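Local coordinates for protein endoglucanase (Clostridium thermocellum, PDB 2YIK) that probably hydrolyses internal beta-1,4-glucosidic bonds of cellulose, as a family 9 glycoside hydrolase of a cellulose-degrading bacterium, at residues Leu66-Asp71 and Tyr469-Ala474; Leu434-Val439 and Asn445-Pro450; Thr58-Asn63 and Leu158-Asp163; Thr148-His153 and Met521-Ser526. All blocks are in the same frame, centred on the assembly; numbering follows the deposited sequence.

Contact 1: Leu66-Asp71 and Tyr469-Ala474; sequences LSWRGD and YVLYGA
W68 and Y469 lie flat against each other in an offset stack that joins two loops of the family 9 catalytic domain, one after helix 60-63 and the other after helix 453-456. The five-membered ring of W68 and the ring of Y469 have centroids 4.3 Å apart and planes only 2° from parallel. Followed outward from its backbone, W68 first sets CB over the middle of the Y469 ring, 3.4 Å from the centroid, a CH-pi contact. CG comes next and faces Y469 CG and CD1. The inner part of the indole then passes over Y469 CB, which returns the CH-pi contact at 3.6 Å from the centroid of the W68 five-membered ring. The two side chains thus run past each other in opposite directions, each methylene seated on the partner's ring. Farther out, CZ2 approaches the carbonyl oxygen of V470 obliquely, and CH2 meets L471 CD1 at 4.2 Å near the plane of the indole. The L471 side chain lies about 8 Å from that of H451, the predicted active-site residue.

With CG between its backbone N and carbonyl carbon (chi1 48°), W68 swings the indole over Y469. Its other face is bordered by L66 CB and R69 CG. R69 itself forms a salt bridge with E198. Tryptophan suits the site because a broad apolar plate also carries one polar N-H at its edge. That N-H is used: W68 NE1 donates to a water at 2.8 Å, and the same water donates to V470 O, also at 2.8 Å.

Contact 2: Leu434-Val439 and Asn445-Pro450; sequences LNRCYV and NSVKYP
V447 lays its CG1 methyl against the aliphatic arm of R436, 3.4 Å from R436 CD, and the same methyl reaches the ring of Y438 obliquely at CD1, 4.2 Å away. The arginine is extended at chi1 (-165°) and chi2, which carries CD to the valine; the bend at chi3 only turns the guanidinium end. A compact branched residue reaches both the arm and the ring, which R436 CG already overlies.

The backbones are tied by a single bridge pairing C437 with S446. C437 N donates to N445 O over 3.0 Å in an almost straight bond (176°), although the donor stands above the carbonyl plane. V447 N returns a bond to C437 O at 2.9 Å, approaching nearly in line with C=O but with a more bent N-H angle of 142°. S446 CA adds a CA-H...O contact to the same oxygen. Small side chains suit this close pairing: C437 SG and S446 OG come within 3.3 Å. The serine hydroxyl also accepts from S443 N in the intervening loop, while V439 O lies 3.0 Å from S446 OG. K448 folds back so that NZ donates to S446 O in the carbonyl plane, and S444 O provides a second acceptor.

This parallel bridge lies within the long loop between helices 416-428 and 453-456. H485 packs edge-to-face with Y438, whose backbone bonds to L428 at the end of helix 416-428, and segment 445-450 leads on to H451, the predicted active-site residue.

Contact 3: Thr58-Asn63 and Leu158-Asp163; sequences TGVDEN and LRYFND
The short helix 60-63, with G59 as its N-cap, lies near the long helix 151-167; the closest alpha carbons, those of N63 and Y160, are 7.9 Å apart. One long side chain therefore spans most of the separation. Y160 sends its ring from the long helix toward the start of the short one, where its OH approaches G59 C at 3.3 Å. Glycine suits this place, since a beta carbon there would point toward the tyrosine and sit tightly against its hydroxyl.

N63 crosses the same ring at a slant, its ND2 3.4 Å from Y160 CE1, with amide and ring planes 49° apart. N63 carries CG opposite its carbonyl carbon (chi1 -67°), and the amide turns back along its own helix. There ND2 donates to G59 O at 2.7 Å with an N-H angle of 169°. The acceptor lies in the amide plane of N63, and the N63 backbone N adds a weak bond to the same oxygen. Asparagine is thus short enough to grip the first turn while its CG and ND2 rest against CD1 and CE1 of Y160.

The tyrosine hydroxyl is hydrogen-bonded to C56 O, and F114 meets the ring edge-to-face. C56 is a ligand of the bound zinc ion, about 6 Å from the side chain of V60. Y160 OH and N63 ND2 each have a hydrogen-bond partner other than the opposing side chain, so the contact between them is probably largely van der Waals.

Contact 4: Thr148-His153 and Met521-Ser526; sequences TGQAVH and MQIDPS
A small, buried van der Waals contact joins the T148-H153 turn between helices 142-147 and 151-167 to the M521-S526 loop that follows helix 499-516. I523 makes the join with one methyl. Its CG2 rests 3.6 Å from the carbonyl oxygen of T148 and 3.9 Å from NE2 of Q150, with T148 CB a little farther off. The isoleucine holds CG2 opposite its carbonyl carbon, and CG1 between N and carbonyl carbon (chi1 66°), which directs the shorter branch into the turn. A beta-branched residue is apt here, as its CG2 branches from CB, close to the backbone, and needs little reach.

The turn closes helix 142-147 with a Schellman motif, in which G149 takes positive phi (68°), a conformation glycine adopts readily; Q150 then serves as N-cap of the next helix. Q150 bends at chi2 and folds back so that NE2 donates to T148 O over 3.0 Å. The oxygen lies close to the amide plane of Q150, and the bond fixes the amide beside the isoleucine methyl. T148 OG1 in turn bonds to Q144 O in the preceding helix.

Along this loop, D524 forms an Asx turn: its OD1 accepts from S526 N at 2.8 Å and from S526 OG at 2.9 Å, both donors arriving from the same face of the carboxylate. The other oxygen, D524 OD2, is hydrogen-bonded to Y46 OH of helix 40-47, whose Q45 also touches I523.

In the fold
Contact 1 is the hub of the set. It touches contact 2, about 17 Å away between centres, where L471 packs on P450 and G473 on V439, and it meets contact 3, about 15 Å away between centres, where D71 reaches the start of helix 60-63. Contacts 3 and 4 share helix 151-167, and their centres are about 20 Å apart. Contact 2 is a local parallel bridge nested within the long loops closed by contacts 1 and 4. Those two tie early segments to late ones, while contact 3 joins two early ones. Contacts 1 and 2 each bring a side chain within about 10 Å of that of H451, whereas contact 3 borders the zinc site, both within the family 9 domain.

Contact 1: Leu66-Asp71 and Tyr469-Ala474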
# COMPACT_ATOMS: atom_id res chain seq x y z
N LEU A 66 1.62 12.83 -15.46
CA LEU A 66 1.61 12.21 -16.79
C LEU A 66 0.56 12.88 -17.68
O LEU A 66 -0.64 12.83 -17.39
CB LEU A 66 1.33 10.71 -16.66
CG LEU A 66 2.37 9.96 -15.83
CD1 LEU A 66 1.90 8.53 -15.58
CD2 LEU A 66 3.73 9.98 -16.54
N SER A 67 1.03 13.52 -18.75
CA SER A 67 0.15 14.22 -19.67
C SER A 67 -0.90 13.33 -20.31
O SER A 67 -1.96 13.82 -20.72
CB SER A 67 0.97 14.92 -20.75
OG SER A 67 1.76 13.99 -21.47
N TRP A 68 -0.63 12.04 -20.42
CA TRP A 68 -1.59 11.14 -21.03
C TRP A 68 -2.68 10.63 -20.08
O TRP A 68 -3.47 9.75 -20.44
CB TRP A 68 -0.88 9.96 -21.69
CG TRP A 68 0.15 9.30 -20.84
CD1 TRP A 68 1.45 9.68 -20.70
CD2 TRP A 68 -0.02 8.11 -20.06
NE1 TRP A 68 2.11 8.79 -19.89
CE2 TRP A 68 1.23 7.83 -19.47
CE3 TRP A 68 -1.11 7.27 -19.79
CZ2 TRP A 68 1.43 6.71 -18.65
CZ3 TRP A 68 -0.91 6.17 -18.97
CH2 TRP A 68 0.35 5.90 -18.40
N ARG A 69 -2.71 11.17 -18.86
CA ARG A 69 -3.76 10.80 -17.90
C ARG A 69 -4.64 12.02 -17.61
O ARG A 69 -4.13 13.11 -17.31
CB ARG A 69 -3.17 10.30 -16.57
CG ARG A 69 -2.65 8.85 -16.57
CD ARG A 69 -3.68 7.86 -17.08
NE ARG A 69 -5.05 8.25 -16.76
CZ ARG A 69 -5.61 8.16 -15.55
NH1 ARG A 69 -4.92 7.69 -14.52
NH2 ARG A 69 -6.87 8.56 -15.38
N GLY A 70 -5.95 11.85 -17.72
CA GLY A 70 -6.88 12.94 -17.43
C GLY A 70 -7.94 12.42 -16.47
O GLY A 70 -7.92 11.24 -16.11
N ASP A 71 -8.87 13.28 -16.06
CA ASP A 71 -9.94 12.88 -15.15
C ASP A 71 -10.67 11.66 -15.69
O ASP A 71 -10.90 11.55 -16.89
CB ASP A 71 -10.95 14.02 -14.96
CG ASP A 71 -10.36 15.21 -14.24
OD1 ASP A 71 -9.25 15.09 -13.71
OD2 ASP A 71 -11.01 16.28 -14.20
N TYR A 469 1.96 4.73 -24.52
CA TYR A 469 2.63 5.47 -23.45
C TYR A 469 3.51 4.60 -22.57
O TYR A 469 3.21 3.44 -22.32
CB TYR A 469 1.59 6.18 -22.59
CG TYR A 469 0.58 6.95 -23.40
CD1 TYR A 469 0.94 8.13 -24.05
CD2 TYR A 469 -0.73 6.50 -23.54
CE1 TYR A 469 0.02 8.83 -24.83
CE2 TYR A 469 -1.66 7.19 -24.30
CZ TYR A 469 -1.28 8.36 -24.94
OH TYR A 469 -2.20 9.04 -25.71
N VAL A 470 4.60 5.19 -22.08
CA VAL A 470 5.54 4.48 -21.21
C VAL A 470 5.13 4.61 -19.75
O VAL A 470 5.11 5.72 -19.19
CB VAL A 470 6.97 5.04 -21.39
CG1 VAL A 470 7.94 4.26 -20.51
CG2 VAL A 470 7.39 4.96 -22.86
N LEU A 471 4.80 3.48 -19.14
CA LEU A 471 4.38 3.42 -17.73
C LEU A 471 5.62 3.48 -16.83
O LEU A 471 5.95 2.51 -16.15
CB LEU A 471 3.62 2.11 -17.49
CG LEU A 471 2.90 1.82 -16.17
CD1 LEU A 471 1.69 2.76 -16.01
CD2 LEU A 471 2.44 0.36 -16.17
N TYR A 472 6.29 4.63 -16.82
CA TYR A 472 7.50 4.83 -16.03
C TYR A 472 7.40 4.39 -14.57
O TYR A 472 6.44 4.71 -13.88
CB TYR A 472 7.91 6.30 -16.05
CG TYR A 472 8.47 6.78 -17.37
CD1 TYR A 472 9.75 6.40 -17.78
CD2 TYR A 472 7.72 7.59 -18.22
CE1 TYR A 472 10.27 6.81 -19.00
CE2 TYR A 472 8.23 8.02 -19.45
CZ TYR A 472 9.50 7.63 -19.83
OH TYR A 472 10.03 8.06 -21.03
N GLY A 473 8.42 3.64 -14.12
CA GLY A 473 8.48 3.21 -12.74
C GLY A 473 7.68 2.02 -12.27
O GLY A 473 7.78 1.63 -11.11
N ALA A 474 6.87 1.44 -13.14
CA ALA A 474 6.07 0.28 -12.75
C ALA A 474 6.97 -0.95 -12.57
O ALA A 474 7.82 -1.23 -13.41
CB ALA A 474 5.01 -0.01 -13.80
O HOH W 1 4.90 8.33 -20.06

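Contact 2: Leu434-Val439 and Asn445-Pro450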
# COMPACT_ATOMS: atom_id res chain seq x y z
N LEU A 434 18.60 -12.59 -17.99
CA LEU A 434 18.00 -11.98 -19.17
C LEU A 434 18.46 -10.54 -19.37
O LEU A 434 18.07 -9.89 -20.34
CB LEU A 434 16.47 -11.97 -19.06
CG LEU A 434 15.71 -13.28 -18.85
CD1 LEU A 434 14.21 -13.00 -18.80
CD2 LEU A 434 16.03 -14.25 -20.00
N ASN A 435 19.32 -10.07 -18.47
CA ASN A 435 19.80 -8.69 -18.47
C ASN A 435 18.56 -7.82 -18.62
O ASN A 435 18.55 -6.80 -19.31
CB ASN A 435 20.78 -8.41 -19.61
CG ASN A 435 21.48 -7.07 -19.44
OD1 ASN A 435 21.69 -6.61 -18.31
ND2 ASN A 435 21.86 -6.45 -20.55
N ARG A 436 17.49 -8.25 -17.94
CA ARG A 436 16.23 -7.55 -18.02
C ARG A 436 15.89 -6.69 -16.81
O ARG A 436 15.98 -7.15 -15.67
CB ARG A 436 15.09 -8.55 -18.25
CG ARG A 436 13.82 -7.85 -18.69
CD ARG A 436 12.60 -8.72 -18.66
NE ARG A 436 12.58 -9.81 -19.64
CZ ARG A 436 12.97 -9.70 -20.90
NH1 ARG A 436 13.43 -8.54 -21.36
NH2 ARG A 436 12.87 -10.74 -21.72
N CYS A 437 15.51 -5.45 -17.07
CA CYS A 437 15.13 -4.53 -16.01
C CYS A 437 13.62 -4.68 -15.87
O CYS A 437 12.87 -4.49 -16.84
CB CYS A 437 15.48 -3.08 -16.36
SG CYS A 437 14.99 -1.90 -15.07
N TYR A 438 13.17 -5.01 -14.67
CA TYR A 438 11.76 -5.22 -14.41
C TYR A 438 10.96 -3.99 -14.00
O TYR A 438 9.79 -4.09 -13.61
CB TYR A 438 11.63 -6.35 -13.39
CG TYR A 438 12.04 -7.69 -13.97
CD1 TYR A 438 11.18 -8.40 -14.80
CD2 TYR A 438 13.32 -8.22 -13.73
CE1 TYR A 438 11.57 -9.60 -15.39
CE2 TYR A 438 13.72 -9.43 -14.31
CZ TYR A 438 12.84 -10.12 -15.14
OH TYR A 438 13.21 -11.31 -15.72
N VAL A 439 11.59 -2.82 -14.09
CA VAL A 439 10.96 -1.54 -13.78
C VAL A 439 10.78 -0.91 -15.17
O VAL A 439 11.77 -0.57 -15.81
CB VAL A 439 11.91 -0.67 -12.93
CG1 VAL A 439 11.28 0.69 -12.64
CG2 VAL A 439 12.23 -1.39 -11.64
N ASN A 445 16.90 -1.67 -21.45
CA ASN A 445 16.63 -3.09 -21.30
C ASN A 445 15.45 -3.42 -20.36
O ASN A 445 15.34 -4.54 -19.88
CB ASN A 445 17.88 -3.84 -20.81
CG ASN A 445 18.39 -3.33 -19.48
OD1 ASN A 445 18.86 -4.10 -18.64
ND2 ASN A 445 18.30 -2.01 -19.28
N SER A 446 14.58 -2.44 -20.13
CA SER A 446 13.41 -2.63 -19.26
C SER A 446 12.26 -3.31 -20.00
O SER A 446 12.18 -3.25 -21.22
CB SER A 446 12.90 -1.27 -18.75
OG SER A 446 13.86 -0.62 -17.94
N VAL A 447 11.36 -3.96 -19.25
CA VAL A 447 10.20 -4.58 -19.88
C VAL A 447 9.42 -3.43 -20.53
O VAL A 447 9.41 -2.31 -20.01
CB VAL A 447 9.31 -5.30 -18.84
CG1 VAL A 447 10.00 -6.56 -18.34
CG2 VAL A 447 9.02 -4.39 -17.67
N LYS A 448 8.77 -3.71 -21.65
CA LYS A 448 8.05 -2.67 -22.37
C LYS A 448 6.56 -2.89 -22.57
O LYS A 448 5.87 -2.00 -23.05
CB LYS A 448 8.72 -2.47 -23.74
CG LYS A 448 10.17 -2.04 -23.63
CD LYS A 448 10.95 -2.34 -24.91
CE LYS A 448 12.35 -1.74 -24.85
NZ LYS A 448 13.19 -2.32 -23.76
N TYR A 449 6.06 -4.06 -22.18
CA TYR A 449 4.64 -4.35 -22.37
C TYR A 449 3.85 -4.67 -21.10
O TYR A 449 3.22 -5.72 -21.01
CB TYR A 449 4.50 -5.53 -23.34
CG TYR A 449 5.05 -5.24 -24.71
CD1 TYR A 449 6.41 -5.38 -24.98
CD2 TYR A 449 4.22 -4.80 -25.74
CE1 TYR A 449 6.93 -5.08 -26.23
CE2 TYR A 449 4.72 -4.50 -27.00
CZ TYR A 449 6.08 -4.64 -27.24
OH TYR A 449 6.58 -4.32 -28.48
N PRO A 450 3.86 -3.75 -20.12
CA PRO A 450 3.09 -4.05 -18.90
C PRO A 450 1.60 -4.28 -19.15
O PRO A 450 1.01 -3.72 -20.09
CB PRO A 450 3.37 -2.84 -18.00
CG PRO A 450 3.74 -1.73 -18.98
CD PRO A 450 4.57 -2.47 -20.01

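Contact 3: Thr58-Asn63 and Leu158-Asp163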
# COMPACT_ATOMS: atom_id res chain seq x y z
N THR A 58 -11.91 13.12 -10.37
CA THR A 58 -11.94 14.50 -10.86
C THR A 58 -10.66 15.28 -10.58
O THR A 58 -10.52 16.42 -11.00
CB THR A 58 -13.12 15.27 -10.23
OG1 THR A 58 -13.00 15.26 -8.80
CG2 THR A 58 -14.43 14.62 -10.62
N GLY A 59 -9.71 14.67 -9.88
CA GLY A 59 -8.48 15.38 -9.59
C GLY A 59 -7.25 14.90 -10.33
O GLY A 59 -6.14 15.28 -9.96
N VAL A 60 -7.39 14.09 -11.37
CA VAL A 60 -6.18 13.62 -12.01
C VAL A 60 -5.39 14.61 -12.88
O VAL A 60 -4.17 14.55 -12.85
CB VAL A 60 -6.37 12.23 -12.73
CG1 VAL A 60 -7.83 11.88 -12.81
CG2 VAL A 60 -5.71 12.22 -14.09
N ASP A 61 -6.01 15.52 -13.65
CA ASP A 61 -5.14 16.42 -14.40
C ASP A 61 -4.48 17.41 -13.46
O ASP A 61 -3.47 18.02 -13.80
CB ASP A 61 -5.82 17.18 -15.57
CG ASP A 61 -7.33 17.28 -15.44
OD1 ASP A 61 -7.82 18.00 -14.54
OD2 ASP A 61 -8.03 16.64 -16.27
N GLU A 62 -5.04 17.55 -12.26
CA GLU A 62 -4.47 18.47 -11.28
C GLU A 62 -3.37 17.81 -10.45
O GLU A 62 -2.46 18.49 -9.95
CB GLU A 62 -5.57 18.97 -10.33
CG GLU A 62 -6.73 19.73 -11.00
CD GLU A 62 -7.80 18.79 -11.58
OE1 GLU A 62 -7.57 17.56 -11.61
OE2 GLU A 62 -8.87 19.28 -12.01
N ASN A 63 -3.43 16.49 -10.30
CA ASN A 63 -2.46 15.78 -9.49
C ASN A 63 -1.44 14.86 -10.17
O ASN A 63 -0.36 14.62 -9.63
CB ASN A 63 -3.21 14.99 -8.41
CG ASN A 63 -3.88 15.90 -7.40
OD1 ASN A 63 -3.26 16.34 -6.43
ND2 ASN A 63 -5.15 16.21 -7.64
N LEU A 158 0.51 10.60 -1.47
CA LEU A 158 -0.06 10.26 -0.17
C LEU A 158 -1.31 11.06 0.17
O LEU A 158 -2.22 10.55 0.82
CB LEU A 158 1.00 10.40 0.93
CG LEU A 158 2.12 9.35 0.81
CD1 LEU A 158 3.30 9.75 1.67
CD2 LEU A 158 1.58 7.98 1.22
N ARG A 159 -1.36 12.32 -0.27
CA ARG A 159 -2.54 13.15 -0.04
C ARG A 159 -3.69 12.63 -0.89
O ARG A 159 -4.83 12.59 -0.44
CB ARG A 159 -2.27 14.61 -0.41
CG ARG A 159 -1.53 15.42 0.65
CD ARG A 159 -1.18 16.81 0.12
NE ARG A 159 -0.49 17.64 1.11
CZ ARG A 159 -1.08 18.33 2.08
NH1 ARG A 159 -2.41 18.30 2.20
NH2 ARG A 159 -0.36 19.06 2.91
N TYR A 160 -3.38 12.21 -2.12
CA TYR A 160 -4.42 11.70 -2.99
C TYR A 160 -5.02 10.41 -2.44
O TYR A 160 -6.23 10.19 -2.57
CB TYR A 160 -3.87 11.46 -4.41
CG TYR A 160 -4.91 11.66 -5.49
CD1 TYR A 160 -5.38 12.94 -5.81
CD2 TYR A 160 -5.43 10.58 -6.20
CE1 TYR A 160 -6.34 13.14 -6.79
CE2 TYR A 160 -6.40 10.76 -7.19
CZ TYR A 160 -6.85 12.04 -7.48
OH TYR A 160 -7.81 12.23 -8.45
N PHE A 161 -4.20 9.55 -1.83
CA PHE A 161 -4.69 8.30 -1.24
C PHE A 161 -5.59 8.60 -0.04
O PHE A 161 -6.74 8.20 0.01
CB PHE A 161 -3.54 7.43 -0.69
CG PHE A 161 -3.01 6.41 -1.65
CD1 PHE A 161 -3.79 5.33 -2.06
CD2 PHE A 161 -1.70 6.49 -2.10
CE1 PHE A 161 -3.26 4.34 -2.90
CE2 PHE A 161 -1.16 5.52 -2.93
CZ PHE A 161 -1.94 4.44 -3.34
N ASN A 162 -5.02 9.31 0.93
CA ASN A 162 -5.72 9.63 2.15
C ASN A 162 -6.91 10.60 2.05
O ASN A 162 -7.84 10.51 2.86
CB ASN A 162 -4.72 10.11 3.20
CG ASN A 162 -3.73 9.01 3.59
OD1 ASN A 162 -2.57 9.00 3.16
ND2 ASN A 162 -4.20 8.07 4.41
N ASP A 163 -6.90 11.51 1.08
CA ASP A 163 -8.04 12.41 0.95
C ASP A 163 -9.21 11.59 0.44
O ASP A 163 -10.37 11.88 0.74
CB ASP A 163 -7.73 13.57 -0.02
CG ASP A 163 -6.70 14.53 0.54
OD1 ASP A 163 -6.53 14.57 1.77
OD2 ASP A 163 -6.06 15.26 -0.25

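Contact 4: Thr148-His153 and Met521-Ser526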
# COMPACT_ATOMS: atom_id res chain seq x y z
N THR A 148 16.84 13.81 -2.63
CA THR A 148 16.69 13.58 -4.07
C THR A 148 15.61 14.43 -4.73
O THR A 148 15.32 14.25 -5.91
CB THR A 148 16.38 12.11 -4.38
OG1 THR A 148 15.24 11.69 -3.62
CG2 THR A 148 17.57 11.22 -4.03
N GLY A 149 15.02 15.34 -3.96
CA GLY A 149 13.98 16.20 -4.50
C GLY A 149 12.71 15.46 -4.87
O GLY A 149 11.94 15.92 -5.72
N GLN A 150 12.47 14.33 -4.21
CA GLN A 150 11.28 13.53 -4.51
C GLN A 150 10.21 13.55 -3.41
O GLN A 150 9.21 12.83 -3.51
CB GLN A 150 11.69 12.08 -4.80
CG GLN A 150 12.71 11.93 -5.93
CD GLN A 150 12.25 12.57 -7.22
OE1 GLN A 150 11.17 12.26 -7.73
NE2 GLN A 150 13.07 13.47 -7.77
N ALA A 151 10.41 14.36 -2.38
CA ALA A 151 9.46 14.42 -1.27
C ALA A 151 8.12 15.02 -1.69
O ALA A 151 7.06 14.54 -1.27
CB ALA A 151 10.06 15.20 -0.11
N VAL A 152 8.16 16.06 -2.52
CA VAL A 152 6.93 16.68 -2.97
C VAL A 152 6.05 15.68 -3.72
O VAL A 152 4.84 15.62 -3.50
CB VAL A 152 7.21 17.91 -3.86
CG1 VAL A 152 5.91 18.43 -4.48
CG2 VAL A 152 7.87 19.01 -3.04
N HIS A 153 6.67 14.89 -4.59
CA HIS A 153 5.95 13.88 -5.38
C HIS A 153 5.28 12.88 -4.43
O HIS A 153 4.11 12.54 -4.60
CB HIS A 153 6.93 13.15 -6.30
CG HIS A 153 6.27 12.34 -7.38
ND1 HIS A 153 4.91 12.17 -7.47
CD2 HIS A 153 6.80 11.64 -8.42
CE1 HIS A 153 4.62 11.42 -8.51
NE2 HIS A 153 5.75 11.08 -9.11
N MET A 521 24.86 8.88 -8.43
CA MET A 521 23.43 8.59 -8.52
C MET A 521 22.57 9.84 -8.56
O MET A 521 22.16 10.36 -7.51
CB MET A 521 23.01 7.70 -7.35
CG MET A 521 23.62 6.33 -7.44
SD MET A 521 23.02 5.24 -6.17
CE MET A 521 24.29 3.97 -6.23
N GLN A 522 22.29 10.31 -9.77
CA GLN A 522 21.49 11.51 -10.00
C GLN A 522 20.11 11.16 -10.53
O GLN A 522 19.95 10.18 -11.25
CB GLN A 522 22.18 12.41 -11.03
CG GLN A 522 23.57 12.89 -10.64
CD GLN A 522 23.58 13.53 -9.27
OE1 GLN A 522 22.61 14.19 -8.86
NE2 GLN A 522 24.69 13.36 -8.55
N ILE A 523 19.10 11.97 -10.18
CA ILE A 523 17.76 11.72 -10.69
C ILE A 523 17.78 12.16 -12.16
O ILE A 523 18.71 12.83 -12.60
CB ILE A 523 16.64 12.50 -9.89
CG1 ILE A 523 16.77 14.02 -10.06
CG2 ILE A 523 16.66 12.06 -8.43
CD1 ILE A 523 18.19 14.55 -9.95
N ASP A 524 16.76 11.75 -12.90
CA ASP A 524 16.63 12.08 -14.32
C ASP A 524 15.99 13.46 -14.44
O ASP A 524 14.80 13.63 -14.18
CB ASP A 524 15.77 11.01 -15.00
CG ASP A 524 15.48 11.32 -16.45
OD1 ASP A 524 15.91 12.39 -16.92
OD2 ASP A 524 14.81 10.50 -17.11
N PRO A 525 16.77 14.47 -14.87
CA PRO A 525 16.25 15.84 -15.00
C PRO A 525 15.19 16.06 -16.08
O PRO A 525 14.51 17.09 -16.07
CB PRO A 525 17.51 16.66 -15.24
CG PRO A 525 18.32 15.74 -16.11
CD PRO A 525 18.12 14.37 -15.46
N SER A 526 15.03 15.10 -16.98
CA SER A 526 14.05 15.27 -18.05
C SER A 526 12.64 14.78 -17.69
O SER A 526 11.71 14.92 -18.49
CB SER A 526 14.51 14.54 -19.31
OG SER A 526 14.28 13.14 -19.19